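Local coordinates for DNA mismatch repair protein MutL (Aquifex aeolicus, PDB 6LZI) that binds adenine nucleotide in its Bergerat-fold ATPase domain and probably couples ATP hydrolysis to DNA mismatch repair, at residues A[101-106]-A[114-119]; A[171-176]-A[234-239]; A[218-223]-A[261-266]. All blocks are in the same frame, centred on the assembly; numbering follows the deposited sequence.

Interaction 1. Residues A[101-106]-A[114-119]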
# COMPACT_ATOMS: atom_id res chain seq x y z
N PHE A 101 -14.18 -14.05 4.66
CA PHE A 101 -13.08 -13.86 3.73
C PHE A 101 -13.44 -14.48 2.40
O PHE A 101 -13.79 -15.67 2.34
CB PHE A 101 -11.81 -14.53 4.33
CG PHE A 101 -10.61 -14.50 3.43
CD1 PHE A 101 -10.37 -15.55 2.55
CD2 PHE A 101 -9.61 -13.51 3.58
CE1 PHE A 101 -9.23 -15.52 1.73
CE2 PHE A 101 -8.49 -13.50 2.75
CZ PHE A 101 -8.29 -14.49 1.87
N LYS A 102 -13.35 -13.72 1.31
CA LYS A 102 -13.39 -14.37 0.01
C LYS A 102 -12.12 -14.07 -0.77
O LYS A 102 -11.63 -12.96 -0.76
CB LYS A 102 -14.61 -13.91 -0.83
CG LYS A 102 -15.93 -14.46 -0.38
CD LYS A 102 -17.03 -14.14 -1.36
CE LYS A 102 -18.41 -14.46 -0.75
NZ LYS A 102 -19.43 -13.58 -1.41
N LEU A 103 -11.61 -15.04 -1.49
CA LEU A 103 -10.54 -14.72 -2.44
C LEU A 103 -10.92 -15.32 -3.78
O LEU A 103 -11.22 -16.50 -3.85
CB LEU A 103 -9.22 -15.31 -2.01
CG LEU A 103 -7.96 -15.21 -2.94
CD1 LEU A 103 -6.61 -15.07 -2.13
CD2 LEU A 103 -7.81 -16.37 -3.84
N ARG A 104 -10.95 -14.52 -4.83
CA ARG A 104 -11.15 -15.06 -6.16
C ARG A 104 -9.92 -14.74 -7.00
O ARG A 104 -9.32 -13.67 -6.85
CB ARG A 104 -12.45 -14.52 -6.82
CG ARG A 104 -12.49 -12.99 -7.11
CD ARG A 104 -13.88 -12.67 -7.72
NE ARG A 104 -14.90 -12.88 -6.67
CZ ARG A 104 -15.20 -11.97 -5.75
NH1 ARG A 104 -14.54 -10.80 -5.73
NH2 ARG A 104 -16.13 -12.20 -4.80
N SER A 105 -9.52 -15.67 -7.86
CA SER A 105 -8.31 -15.47 -8.69
C SER A 105 -8.40 -16.26 -9.99
O SER A 105 -8.86 -17.41 -10.04
CB SER A 105 -7.02 -15.89 -7.94
OG SER A 105 -5.87 -15.50 -8.66
N ARG A 106 -7.95 -15.62 -11.07
CA ARG A 106 -7.86 -16.22 -12.37
C ARG A 106 -6.39 -16.16 -12.78
O ARG A 106 -5.79 -15.08 -12.84
CB ARG A 106 -8.71 -15.46 -13.36
CG ARG A 106 -8.64 -16.13 -14.76
CD ARG A 106 -9.54 -15.35 -15.76
NE ARG A 106 -9.15 -15.61 -17.14
CZ ARG A 106 -9.68 -14.95 -18.17
NH1 ARG A 106 -10.64 -14.05 -17.93
NH2 ARG A 106 -9.23 -15.14 -19.41
N LYS A 114 -11.30 -18.99 -9.94
CA LYS A 114 -11.80 -19.80 -8.85
C LYS A 114 -11.90 -18.94 -7.59
O LYS A 114 -11.03 -18.10 -7.30
CB LYS A 114 -10.88 -21.04 -8.65
CG LYS A 114 -11.13 -21.81 -7.35
CD LYS A 114 -10.43 -23.14 -7.29
CE LYS A 114 -10.49 -23.88 -8.61
NZ LYS A 114 -11.83 -24.31 -9.16
N GLU A 115 -12.90 -19.22 -6.78
CA GLU A 115 -13.16 -18.41 -5.60
C GLU A 115 -13.24 -19.31 -4.37
O GLU A 115 -13.87 -20.36 -4.42
CB GLU A 115 -14.47 -17.65 -5.79
CG GLU A 115 -14.87 -16.97 -4.49
CD GLU A 115 -16.10 -16.17 -4.62
OE1 GLU A 115 -16.11 -15.27 -5.45
OE2 GLU A 115 -17.07 -16.47 -3.90
N ILE A 116 -12.57 -18.93 -3.29
CA ILE A 116 -12.65 -19.69 -2.05
C ILE A 116 -13.24 -18.78 -0.99
O ILE A 116 -13.00 -17.56 -0.97
CB ILE A 116 -11.26 -20.21 -1.61
CG1 ILE A 116 -11.37 -21.06 -0.35
CG2 ILE A 116 -10.27 -19.08 -1.37
CD1 ILE A 116 -10.32 -22.16 -0.24
N GLU A 117 -14.09 -19.34 -0.15
CA GLU A 117 -14.76 -18.56 0.86
C GLU A 117 -14.47 -19.17 2.23
O GLU A 117 -14.44 -20.39 2.40
CB GLU A 117 -16.28 -18.48 0.61
CG GLU A 117 -16.98 -17.66 1.69
CD GLU A 117 -18.47 -17.44 1.41
OE1 GLU A 117 -19.02 -18.20 0.61
OE2 GLU A 117 -19.07 -16.52 1.99
N VAL A 118 -14.14 -18.31 3.19
CA VAL A 118 -13.68 -18.78 4.49
C VAL A 118 -14.35 -17.91 5.53
O VAL A 118 -14.50 -16.70 5.33
CB VAL A 118 -12.14 -18.72 4.63
CG1 VAL A 118 -11.70 -18.96 6.06
CG2 VAL A 118 -11.48 -19.71 3.67
N GLU A 119 -14.72 -18.49 6.66
CA GLU A 119 -15.18 -17.71 7.78
C GLU A 119 -14.36 -18.10 9.00
O GLU A 119 -14.40 -19.26 9.43
CB GLU A 119 -16.65 -17.95 8.05
CG GLU A 119 -17.24 -17.01 9.05
CD GLU A 119 -18.55 -17.53 9.59
OE1 GLU A 119 -18.55 -18.11 10.70
OE2 GLU A 119 -19.56 -17.38 8.87
O HOH W 1 -19.38 -14.55 -3.95
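Arg-104 and Glu-115 face each other as a non-hydrogen-bonded pair, their side chains side by side and pointing the same way, with guanidinium and carboxylate planes 66° apart. The grip is side-on, and both donors converge on one oxygen: Arg-104 NE lies 2.9 Å from Glu-115 OE1, nearly along the C-O axis, while Arg-104 NH2 reaches the same OE1 at 3.1 Å from above the carboxylate plane. A bend at chi3 (67°) places NE of Arg-104 where it meets this oxygen. On the same face, Lys-102 lies alongside Glu-117, with Lys-102 CE 3.5 Å from Glu-117 OE2; a water accepts from Lys-102 NZ and probably reaches Glu-115 OE2, whose position is less certain. Arg-127 forms salt bridges with both glutamates and Arg-104 NH1 with Glu-136 and Glu-138, so the charged network spans strands 122-129 and 134-140. An alanine in place of Glu-115 would probably leave Arg-104 NE and NH2 without the oxygen they share. On the opposite face apolar side chains meet: Phe-101 CD1 lies 4.2 Å from Val-118 CB, and Leu-103 CB 4.0 Å from Ile-116 CG2. Leu-103 and Ile-116 touch helix 58-61, and Phe-101, Leu-103 and Val-118 helix 91-96. Paired backbone bonds at Phe-101/Val-118, Leu-103/Ile-116 and Ser-105/Lys-114 complete an antiparallel beta hairpin of the Bergerat ATP-binding fold, with the Leu-103 side chain about 5 Å from the bound ADP.

Interaction 2. Residues A[171-176]-A[234-239]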
# COMPACT_ATOMS: atom_id res chain seq x y z
N ALA A 171 2.21 4.02 -3.23
CA ALA A 171 2.31 4.70 -4.51
C ALA A 171 3.63 5.44 -4.67
O ALA A 171 4.14 5.57 -5.81
CB ALA A 171 1.22 5.74 -4.73
N LEU A 172 4.18 5.94 -3.57
CA LEU A 172 5.45 6.65 -3.70
C LEU A 172 6.63 5.77 -4.09
O LEU A 172 7.63 6.33 -4.59
CB LEU A 172 5.74 7.40 -2.40
CG LEU A 172 4.86 8.68 -2.21
CD1 LEU A 172 4.85 9.18 -0.73
CD2 LEU A 172 5.19 9.85 -3.14
N THR A 173 6.59 4.46 -3.87
CA THR A 173 7.69 3.59 -4.28
C THR A 173 7.34 2.73 -5.47
O THR A 173 8.12 1.87 -5.84
CB THR A 173 8.12 2.69 -3.14
OG1 THR A 173 6.99 2.04 -2.56
CG2 THR A 173 8.76 3.59 -2.10
N ASN A 174 6.16 2.91 -6.03
CA ASN A 174 5.73 2.11 -7.15
C ASN A 174 5.14 2.99 -8.22
O ASN A 174 3.94 2.94 -8.48
CB ASN A 174 4.71 1.08 -6.66
CG ASN A 174 5.35 0.00 -5.83
OD1 ASN A 174 5.94 -0.93 -6.39
ND2 ASN A 174 5.26 0.13 -4.48
N PRO A 175 5.95 3.86 -8.83
CA PRO A 175 5.37 4.83 -9.74
C PRO A 175 4.90 4.19 -11.02
O PRO A 175 4.11 4.80 -11.69
CB PRO A 175 6.52 5.85 -9.97
CG PRO A 175 7.68 5.07 -9.78
CD PRO A 175 7.39 4.15 -8.62
N GLU A 176 5.36 2.97 -11.34
CA GLU A 176 4.95 2.25 -12.54
C GLU A 176 3.58 1.59 -12.33
O GLU A 176 3.00 1.05 -13.29
CB GLU A 176 6.01 1.22 -12.89
CG GLU A 176 6.07 -0.01 -11.93
CD GLU A 176 6.86 0.14 -10.61
OE1 GLU A 176 7.28 1.25 -10.19
OE2 GLU A 176 7.07 -0.93 -9.97
N TYR A 234 9.13 12.31 4.51
CA TYR A 234 9.06 10.91 4.14
C TYR A 234 10.44 10.38 3.79
O TYR A 234 11.26 11.07 3.17
CB TYR A 234 8.12 10.72 2.94
CG TYR A 234 6.69 11.06 3.25
CD1 TYR A 234 6.27 12.37 3.31
CD2 TYR A 234 5.76 10.05 3.51
CE1 TYR A 234 4.95 12.67 3.62
CE2 TYR A 234 4.44 10.35 3.79
CZ TYR A 234 4.05 11.67 3.87
OH TYR A 234 2.75 11.96 4.15
N VAL A 235 10.71 9.16 4.21
CA VAL A 235 12.01 8.54 4.03
C VAL A 235 11.82 7.10 3.57
O VAL A 235 11.16 6.31 4.24
CB VAL A 235 12.85 8.54 5.31
CG1 VAL A 235 14.18 7.89 5.02
CG2 VAL A 235 13.02 9.95 5.85
N PHE A 236 12.45 6.76 2.46
CA PHE A 236 12.41 5.40 1.94
C PHE A 236 13.85 4.96 1.84
O PHE A 236 14.64 5.60 1.12
CB PHE A 236 11.72 5.34 0.57
CG PHE A 236 10.30 5.84 0.60
CD1 PHE A 236 9.26 5.00 0.97
CD2 PHE A 236 10.02 7.16 0.30
CE1 PHE A 236 7.95 5.44 1.05
CE2 PHE A 236 8.66 7.64 0.36
CZ PHE A 236 7.65 6.77 0.71
N ILE A 237 14.22 3.92 2.59
CA ILE A 237 15.56 3.36 2.51
C ILE A 237 15.47 2.03 1.78
O ILE A 237 14.81 1.10 2.25
CB ILE A 237 16.21 3.23 3.90
CG1 ILE A 237 16.29 4.63 4.55
CG2 ILE A 237 17.61 2.70 3.74
CD1 ILE A 237 17.33 4.80 5.64
N ASN A 238 16.13 1.97 0.63
CA ASN A 238 16.12 0.82 -0.27
C ASN A 238 14.68 0.36 -0.49
O ASN A 238 14.29 -0.77 -0.19
CB ASN A 238 16.99 -0.32 0.26
CG ASN A 238 18.38 0.13 0.62
OD1 ASN A 238 18.68 1.33 0.61
ND2 ASN A 238 19.25 -0.81 0.97
N LYS A 239 13.88 1.32 -0.95
CA LYS A 239 12.50 1.14 -1.38
C LYS A 239 11.55 0.81 -0.23
O LYS A 239 10.39 0.50 -0.48
CB LYS A 239 12.41 0.08 -2.49
CG LYS A 239 11.12 0.12 -3.35
CD LYS A 239 10.99 -1.13 -4.23
CE LYS A 239 9.57 -1.36 -4.74
NZ LYS A 239 8.52 -1.23 -3.66
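Thr-173 and Phe-236 meet because each first torsion sets a carbon anti to its own carbonyl carbon: CG2 in Thr-173, and CG in Phe-236 (chi1 -59°). The Thr-173 methyl then lies over one face of the ring, a CH-pi contact with CG2 3.9 Å from the centroid and 30° off the normal. It sits off-centre on that face, 3.4 Å from Phe-236 CD1. Leu-172 crosses Phe-236 at about a right angle, and its CB approaches Phe-236 CZ at 3.7 Å; its CD1 lies 4.4 Å from Tyr-234 CD2. Farther along, Lys-239 runs out extended until a bend at chi4 (-47°) turns NZ to within 3.8 Å of Thr-173 OG1 and 3.6 Å of Asn-174 ND2. This is proximity rather than bonding, and Asn-174 ND2 is hydrogen-bonded to Tyr-170 O. Hydrogen bonds flank the contact: Tyr-234 OH with Glu-165, and Leu-172 O with Tyr-264 OH. Here the C-terminal part of helix 156-173 packs against strand 232-237 and the loop after it, mainly through apolar groups, joining that long helix to the S5-like domain that follows the ATPase domain in MutL proteins.

Interaction 3. Residues A[218-223]-A[261-266]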
# COMPACT_ATOMS: atom_id res chain seq x y z
N ILE A 218 26.55 5.08 -1.67
CA ILE A 218 25.41 5.66 -0.97
C ILE A 218 24.74 6.65 -1.91
O ILE A 218 25.40 7.55 -2.44
CB ILE A 218 25.87 6.38 0.31
CG1 ILE A 218 24.82 7.39 0.76
CG2 ILE A 218 27.23 7.07 0.07
CD1 ILE A 218 23.48 6.81 1.09
N THR A 219 23.43 6.49 -2.12
CA THR A 219 22.72 7.35 -3.07
C THR A 219 21.46 7.95 -2.45
O THR A 219 20.67 7.23 -1.82
CB THR A 219 22.40 6.56 -4.35
OG1 THR A 219 23.63 6.01 -4.86
CG2 THR A 219 21.81 7.47 -5.41
N LEU A 220 21.29 9.26 -2.64
CA LEU A 220 20.14 10.01 -2.15
C LEU A 220 19.48 10.74 -3.32
O LEU A 220 20.17 11.33 -4.16
CB LEU A 220 20.57 11.04 -1.09
CG LEU A 220 21.31 10.53 0.12
CD1 LEU A 220 21.89 11.73 0.90
CD2 LEU A 220 20.43 9.67 1.01
N ARG A 221 18.16 10.66 -3.37
CA ARG A 221 17.34 11.41 -4.30
C ARG A 221 16.18 11.96 -3.47
O ARG A 221 15.41 11.17 -2.89
CB ARG A 221 16.85 10.50 -5.43
CG ARG A 221 16.12 11.17 -6.59
CD ARG A 221 15.59 10.11 -7.55
NE ARG A 221 15.10 10.72 -8.76
CZ ARG A 221 14.53 10.07 -9.77
NH1 ARG A 221 14.35 8.75 -9.73
NH2 ARG A 221 14.13 10.78 -10.82
N ALA A 222 16.05 13.29 -3.40
CA ALA A 222 14.90 13.87 -2.72
C ALA A 222 14.07 14.75 -3.65
O ALA A 222 14.55 15.23 -4.70
CB ALA A 222 15.32 14.70 -1.50
N PHE A 223 12.84 14.98 -3.23
CA PHE A 223 11.94 15.94 -3.86
C PHE A 223 11.48 16.86 -2.77
O PHE A 223 10.92 16.37 -1.78
CB PHE A 223 10.74 15.23 -4.52
CG PHE A 223 11.17 14.20 -5.53
CD1 PHE A 223 11.53 12.91 -5.11
CD2 PHE A 223 11.34 14.55 -6.86
CE1 PHE A 223 12.02 11.95 -6.05
CE2 PHE A 223 11.82 13.65 -7.77
CZ PHE A 223 12.18 12.34 -7.37
N VAL A 261 9.47 17.05 2.18
CA VAL A 261 10.72 16.39 1.83
C VAL A 261 10.44 14.92 1.62
O VAL A 261 9.98 14.25 2.54
CB VAL A 261 11.80 16.55 2.90
CG1 VAL A 261 13.06 15.82 2.46
CG2 VAL A 261 12.12 18.04 3.20
N VAL A 262 10.68 14.41 0.40
CA VAL A 262 10.53 12.99 0.14
C VAL A 262 11.89 12.49 -0.22
O VAL A 262 12.43 12.84 -1.27
CB VAL A 262 9.53 12.69 -0.99
CG1 VAL A 262 9.37 11.17 -1.11
CG2 VAL A 262 8.21 13.42 -0.74
N LEU A 263 12.45 11.65 0.64
CA LEU A 263 13.82 11.20 0.50
C LEU A 263 13.86 9.72 0.15
O LEU A 263 13.36 8.88 0.91
CB LEU A 263 14.62 11.45 1.78
CG LEU A 263 16.03 10.87 1.85
CD1 LEU A 263 16.98 11.59 0.90
CD2 LEU A 263 16.55 10.95 3.27
N TYR A 264 14.46 9.40 -0.99
CA TYR A 264 14.73 8.03 -1.41
C TYR A 264 16.21 7.76 -1.19
O TYR A 264 17.06 8.32 -1.90
CB TYR A 264 14.36 7.83 -2.88
CG TYR A 264 12.89 8.05 -3.12
CD1 TYR A 264 12.37 9.34 -3.33
CD2 TYR A 264 12.03 6.96 -3.11
CE1 TYR A 264 10.98 9.49 -3.55
CE2 TYR A 264 10.64 7.12 -3.30
CZ TYR A 264 10.16 8.41 -3.55
OH TYR A 264 8.81 8.60 -3.72
N ALA A 265 16.51 6.92 -0.21
CA ALA A 265 17.88 6.54 0.10
C ALA A 265 18.12 5.11 -0.36
O ALA A 265 17.27 4.24 -0.16
CB ALA A 265 18.14 6.66 1.61
N GLU A 266 19.28 4.89 -0.97
CA GLU A 266 19.75 3.58 -1.39
C GLU A 266 21.07 3.33 -0.69
O GLU A 266 22.03 4.09 -0.89
CB GLU A 266 19.91 3.53 -2.91
CG GLU A 266 19.73 2.15 -3.53
CD GLU A 266 20.65 1.96 -4.71
OE1 GLU A 266 21.88 2.10 -4.54
OE2 GLU A 266 20.14 1.72 -5.83
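Six backbone hydrogen bonds tie Thr-219 to Glu-266, Arg-221 to Tyr-264 and Phe-223 to Val-262, each pair bonded in both directions. The shortest runs from Tyr-264 N to Arg-221 O at 2.8 Å, with an angle of 167° at the hydrogen. Between these pairs CA-H...O contacts fill in, notably Ala-222 CA to Val-262 O at 3.0 Å.

Apolar contacts occupy the face of Leu-220, Ala-222, Leu-263 and Ala-265. Leu-220 sends CD2 across to the neighbouring strand, where it meets Ala-265 CB at 3.8 Å and Leu-263 CD1 at 3.9 Å; the same Leu-263 methyl also approaches Ala-222 CB. Helix 292-298 covers this side.

On the other face the rings of Phe-223 and Tyr-264 meet rim to rim with planes 84° apart, neither lying over the other, and their CE1 atoms are 3.7 Å apart. With CG anti to its carbonyl carbon (chi1 -62°), the Tyr-264 ring puts its edge beside Arg-221 O, with Tyr-264 CD1 3.6 Å from that oxygen.

Polar ends on this face find partners elsewhere: Arg-221 pairs with Glu-210, and Tyr-264 OH with Leu-172 O. The chemistry thus divides into an aliphatic face and a mixed face of aromatic, polar and charged groups that helix 196-204 partly covers, while the paired main-chain bonds fix the register of two inner strands.

Interactions 2 and 3 form one continuous unit, their centres 10 Å apart: strands 232-237 and 260-266 are neighbours in the five-stranded sheet. Phe-236 O lies 2.7 Å from Ala-265 N, a probable hydrogen bond, and Phe-236 CD2 packs 3.7 Å from Tyr-264 CE2, so the ring touched by the helix in interaction 2 also meets the tyrosine of interaction 3. Interaction 1 belongs to the eight-stranded sheet on the opposite side of the chain's centre, about 30 Å from interaction 2 and 40 Å from interaction 3, centre to centre. Interaction 1 lies beside the nucleotide: the Leu-103 side chain is about 5 Å from ADP, whereas that of Asn-174 in interaction 2 is about 13 Å away.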